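Side-chain contact in probable Zn binding protein (Lactobacillus acidophilus, PDB 3Q69), which is of uncertain function but, as a Muc B2-like domain of a putative mucus-binding protein, probably takes part in adhesion to mucus: residues 84-87 / 88-91. Sequence-based numbering, arbitrary orientation.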
loop_
_atom_site.group_PDB
_atom_site.type_symbol
_atom_site.label_atom_id
_atom_site.label_comp_id
_atom_site.label_asym_id
_atom_site.label_seq_id
_atom_site.Cartn_x
_atom_site.Cartn_y
_atom_site.Cartn_z
ATOM N N THR A 84 5.885 -1.790 -5.598
ATOM C CA THR A 84 6.066 -1.533 -7.010
ATOM C C THR A 84 4.880 -2.055 -7.807
ATOM O O THR A 84 4.323 -3.123 -7.523
ATOM C CB THR A 84 7.351 -2.192 -7.554
ATOM O OG1 THR A 84 8.495 -1.561 -6.970
ATOM C CG2 THR A 84 7.438 -1.994 -9.075
ATOM N N VAL A 85 4.494 -1.269 -8.803
ATOM C CA VAL A 85 3.393 -1.614 -9.680
ATOM C C VAL A 85 3.956 -1.425 -11.073
ATOM O O VAL A 85 4.556 -0.402 -11.372
ATOM C CB VAL A 85 2.198 -0.658 -9.518
ATOM C CG1 VAL A 85 1.166 -0.917 -10.654
ATOM C CG2 VAL A 85 1.566 -0.837 -8.173
ATOM N N ASP A 86 3.782 -2.420 -11.922
ATOM C CA ASP A 86 4.284 -2.345 -13.286
ATOM C C ASP A 86 3.134 -2.592 -14.252
ATOM O O ASP A 86 2.052 -3.080 -13.882
ATOM C CB ASP A 86 5.401 -3.371 -13.502
ATOM C CG ASP A 86 5.078 -4.707 -12.875
ATOM O OD1 ASP A 86 4.029 -5.292 -13.222
ATOM O OD2 ASP A 86 5.863 -5.173 -12.023
ATOM N N SER A 87 3.366 -2.240 -15.505
ATOM C CA SER A 87 2.338 -2.408 -16.516
ATOM C C SER A 87 1.804 -3.840 -16.681
ATOM O O SER A 87 0.601 -4.042 -16.836
ATOM C CB SER A 87 2.871 -1.906 -17.842
ATOM O OG SER A 87 1.851 -1.875 -18.814
ATOM N N LYS A 88 2.695 -4.827 -16.630
ATOM C CA LYS A 88 2.321 -6.237 -16.800
ATOM C C LYS A 88 1.477 -6.866 -15.709
ATOM O O LYS A 88 0.844 -7.895 -15.937
ATOM C CB LYS A 88 3.565 -7.115 -16.993
ATOM C CG LYS A 88 4.006 -7.269 -18.455
ATOM C CD LYS A 88 5.066 -6.241 -18.835
ATOM C CE LYS A 88 6.431 -6.596 -18.230
ATOM N NZ LYS A 88 7.509 -5.784 -18.841
ATOM N N ASN A 89 1.471 -6.270 -14.527
ATOM C CA ASN A 89 0.698 -6.815 -13.417
ATOM C C ASN A 89 -0.021 -5.646 -12.758
ATOM O O ASN A 89 -0.216 -5.620 -11.535
ATOM C CB ASN A 89 1.638 -7.499 -12.409
ATOM C CG ASN A 89 2.619 -8.471 -13.077
ATOM O OD1 ASN A 89 2.222 -9.505 -13.618
ATOM N ND2 ASN A 89 3.905 -8.132 -13.042
ATOM N N PHE A 90 -0.442 -4.692 -13.580
ATOM C CA PHE A 90 -1.103 -3.501 -13.055
ATOM C C PHE A 90 -2.352 -3.772 -12.219
ATOM O O PHE A 90 -2.541 -3.179 -11.150
ATOM C CB PHE A 90 -1.464 -2.538 -14.193
ATOM C CG PHE A 90 -1.795 -1.155 -13.716
ATOM C CD1 PHE A 90 -3.073 -0.856 -13.231
ATOM C CD2 PHE A 90 -0.822 -0.165 -13.707
ATOM C CE1 PHE A 90 -3.368 0.398 -12.734
ATOM C CE2 PHE A 90 -1.107 1.117 -13.202
ATOM C CZ PHE A 90 -2.384 1.394 -12.719
ATOM N N LEU A 91 -3.190 -4.690 -12.690
ATOM C CA LEU A 91 -4.456 -4.999 -12.015
ATOM C C LEU A 91 -4.389 -5.960 -10.832
ATOM O O LEU A 91 -5.397 -6.587 -10.493
ATOM C CB LEU A 91 -5.464 -5.568 -13.027
ATOM C CG LEU A 91 -5.767 -4.759 -14.287
ATOM C CD1 LEU A 91 -6.287 -5.684 -15.384
ATOM C CD2 LEU A 91 -6.786 -3.667 -13.966
HETATM O O HOH W 1 1.865 -4.276 -10.415
#
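Asp86 and Asn89 carry the polar side of this turn. Carboxylate oxygen OD1 of Asp86 accepts ND2 of Asn89 at 2.8 Å, on its syn side; the donor lies 24° out of the carboxylate plane, and the two flat groups are turned 70° against each other. The same OD1 takes a weak bond, 3.0 Å long, from the backbone N of Asn89, three residues on. CG of Asp86 sits between its backbone N and carbonyl carbon (chi1 42°), which brings the carboxylate beside the following loop. With an alanine here, the side-chain amide of Asn89 would probably lose this acceptor and turn more freely, its backbone N keeping the weak bond to Asp86 O.

Two backbone bonds, both weak, close the turn: Asn89 N, shared with OD1, to Asp86 O at 3.3 Å, and Phe90 N to Ser87 O at 3.5 Å. A water accepts from Asp86 N and donates to Asn89 O, its oxygen 2.7 Å from Asn89 O, linking strand end to loop.

In the apolar contact, CG1 of Val85, anti to its backbone N, reaches CD2 of Phe90 at 3.7 Å, oblique to the ring; both residues are buried.

The turn follows strand 77-86, whose Val85 makes backbone hydrogen bonds with Leu56 of strand 55-64, and opens the loop leading to strand 96-104; Val85 and Phe90 both pack on Gln9 of strand 2-19, while Phe90 also touches Gln37 of strand 27-42.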